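Local coordinates for putative hydrogenase expression/formation protein hupG (Rhodopseudomonas palustris, PDB 2QSI) that is of unknown function but, as a thioredoxin-like member of the HupG/HyaE family, probably assists in the expression or formation of hydrogenase, at residues Ile35-Arg41 with Arg67-Val73. Sequence-based numbering, arbitrary orientation.
Sequences IVVLFFR and RLVAAEV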
# COMPACT_ATOMS: atom_id res chain seq x y z
N ILE A 35 0.01 10.54 -1.55
CA ILE A 35 -0.99 9.74 -2.29
C ILE A 35 -0.68 9.97 -3.77
O ILE A 35 -0.41 11.10 -4.21
CB ILE A 35 -2.44 10.20 -1.95
CG1 ILE A 35 -2.84 9.87 -0.48
CG2 ILE A 35 -3.46 9.63 -2.91
CD1 ILE A 35 -2.45 8.53 -0.05
N VAL A 36 -0.67 8.87 -4.52
CA VAL A 36 -0.36 8.89 -5.92
C VAL A 36 -1.60 8.91 -6.80
O VAL A 36 -2.54 8.16 -6.61
CB VAL A 36 0.54 7.68 -6.26
CG1 VAL A 36 0.82 7.62 -7.78
CG2 VAL A 36 1.87 7.79 -5.40
N VAL A 37 -1.57 9.79 -7.80
CA VAL A 37 -2.60 9.82 -8.81
C VAL A 37 -1.99 9.26 -10.11
O VAL A 37 -1.09 9.88 -10.73
CB VAL A 37 -3.13 11.23 -9.02
CG1 VAL A 37 -4.30 11.23 -10.04
CG2 VAL A 37 -3.60 11.83 -7.68
N LEU A 38 -2.46 8.08 -10.51
CA LEU A 38 -2.01 7.47 -11.74
C LEU A 38 -2.99 7.81 -12.82
O LEU A 38 -4.19 7.57 -12.65
CB LEU A 38 -1.93 5.95 -11.64
CG LEU A 38 -0.95 5.35 -10.65
CD1 LEU A 38 -1.11 3.81 -10.66
CD2 LEU A 38 0.45 5.86 -10.91
N PHE A 39 -2.46 8.37 -13.90
CA PHE A 39 -3.20 8.82 -15.07
C PHE A 39 -3.09 7.78 -16.17
O PHE A 39 -2.01 7.55 -16.73
CB PHE A 39 -2.64 10.16 -15.55
CG PHE A 39 -3.20 10.64 -16.85
CD1 PHE A 39 -4.52 10.49 -17.17
CD2 PHE A 39 -2.37 11.35 -17.73
CE1 PHE A 39 -5.02 11.00 -18.40
CE2 PHE A 39 -2.84 11.82 -18.90
CZ PHE A 39 -4.17 11.64 -19.25
N PHE A 40 -4.25 7.17 -16.47
CA PHE A 40 -4.43 6.29 -17.65
C PHE A 40 -5.05 7.09 -18.78
O PHE A 40 -6.21 7.56 -18.69
CB PHE A 40 -5.32 5.11 -17.28
CG PHE A 40 -4.71 4.19 -16.25
CD1 PHE A 40 -4.04 3.02 -16.64
CD2 PHE A 40 -4.76 4.49 -14.88
CE1 PHE A 40 -3.50 2.15 -15.69
CE2 PHE A 40 -4.16 3.66 -13.94
CZ PHE A 40 -3.51 2.50 -14.35
N ARG A 41 -4.23 7.30 -19.80
CA ARG A 41 -4.56 8.20 -20.89
C ARG A 41 -5.29 7.47 -22.00
O ARG A 41 -6.50 7.63 -22.16
CB ARG A 41 -3.26 8.87 -21.43
CG ARG A 41 -3.54 9.84 -22.59
CD ARG A 41 -2.28 10.26 -23.32
NE ARG A 41 -1.40 11.15 -22.54
CZ ARG A 41 -1.46 12.48 -22.51
NH1 ARG A 41 -2.35 13.16 -23.22
NH2 ARG A 41 -0.56 13.13 -21.78
N ARG A 67 -0.20 16.81 -0.68
CA ARG A 67 -0.93 15.55 -0.48
C ARG A 67 -0.77 14.55 -1.61
O ARG A 67 -0.85 13.36 -1.37
CB ARG A 67 -2.43 15.81 -0.27
CG ARG A 67 -2.81 16.61 1.00
CD ARG A 67 -2.38 15.95 2.31
NE ARG A 67 -2.95 14.62 2.63
CZ ARG A 67 -4.16 14.39 3.16
NH1 ARG A 67 -5.01 15.39 3.43
NH2 ARG A 67 -4.53 13.15 3.45
N LEU A 68 -0.47 15.04 -2.81
CA LEU A 68 -0.57 14.23 -4.04
C LEU A 68 0.65 14.37 -4.92
O LEU A 68 1.35 15.41 -4.91
CB LEU A 68 -1.78 14.69 -4.85
CG LEU A 68 -3.13 14.66 -4.15
CD1 LEU A 68 -4.19 15.31 -5.06
CD2 LEU A 68 -3.47 13.22 -3.73
N VAL A 69 0.87 13.34 -5.74
CA VAL A 69 1.88 13.35 -6.78
C VAL A 69 1.33 12.56 -7.94
O VAL A 69 0.55 11.62 -7.74
CB VAL A 69 3.20 12.76 -6.31
CG1 VAL A 69 3.05 11.31 -6.00
CG2 VAL A 69 4.26 12.97 -7.39
N ALA A 70 1.65 12.97 -9.16
CA ALA A 70 1.05 12.34 -10.34
C ALA A 70 2.09 11.61 -11.16
O ALA A 70 3.27 11.97 -11.20
CB ALA A 70 0.33 13.40 -11.23
N ALA A 71 1.64 10.58 -11.84
CA ALA A 71 2.40 9.90 -12.87
C ALA A 71 1.43 9.39 -13.94
O ALA A 71 0.35 8.90 -13.64
CB ALA A 71 3.19 8.72 -12.33
N GLU A 72 1.89 9.47 -15.19
CA GLU A 72 1.16 8.93 -16.34
C GLU A 72 1.65 7.51 -16.56
O GLU A 72 2.85 7.23 -16.43
CB GLU A 72 1.41 9.76 -17.59
CG GLU A 72 0.67 9.23 -18.81
CD GLU A 72 0.68 10.14 -20.00
OE1 GLU A 72 0.78 11.39 -19.83
OE2 GLU A 72 0.54 9.61 -21.13
N VAL A 73 0.72 6.62 -16.86
CA VAL A 73 1.01 5.23 -17.15
C VAL A 73 1.44 5.07 -18.61
O VAL A 73 0.73 5.49 -19.54
CB VAL A 73 -0.21 4.34 -16.80
CG1 VAL A 73 0.04 2.88 -17.11
CG2 VAL A 73 -0.56 4.48 -15.29
O HOH W 1 -1.96 5.67 -20.00
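V37 and V69 sit at the heart of a parallel strand pair, 35-40 beside 68-73, the two strands of a beta-alpha-beta unit whose crossover helix is 50-62 in this thioredoxin-like fold. The pairing illustrates how parallel strands share their polar groups. Alternate residues of 35-40 supply both N-H and C=O: I35 N reaches R67 O, V37 N reaches V69 O at 2.8 Å, and F39 N reaches A71 O, while the carbonyls of I35, V37 and F39 accept from V69, A71 and V73. V36, L38 and F40 turn their backbone bonds the other way, to V96, A94 and S92 of strand 92-106, and E72 bonds likewise to T18 and V20. Where direct pairing stops, a water accepts from R41 N at 2.8 Å and donates to V73 O at 2.7 Å, extending the pattern by one link.

On the other side from E72, V73 lays CG2 almost over the centre of the F40 ring, a CH-pi contact 3.7 Å from the centroid; L81 of helix 78-85 touches both side chains. At the opposite end, the R67 guanidinium turns from the pair to a salt bridge with D126 of the second subunit.

The charged link runs from E72 to R41, just past the end of 35-40. With CG anti to the backbone N (chi1 180°), the glutamate runs alongside the F39 ring, and the R41 chain, bent at chi3, brings its guanidinium there side-on. Were this glutamate replaced by alanine, NE and NH2 of R41 would probably lose their carboxylate, leaving the guanidinium freer to turn. NH2 of R41 donates to E72 OE1 at 2.9 Å, syn but 26° out of the carboxylate plane, whereas NE of R41 meets E72 OE2, also at 2.9 Å, from 42° above it.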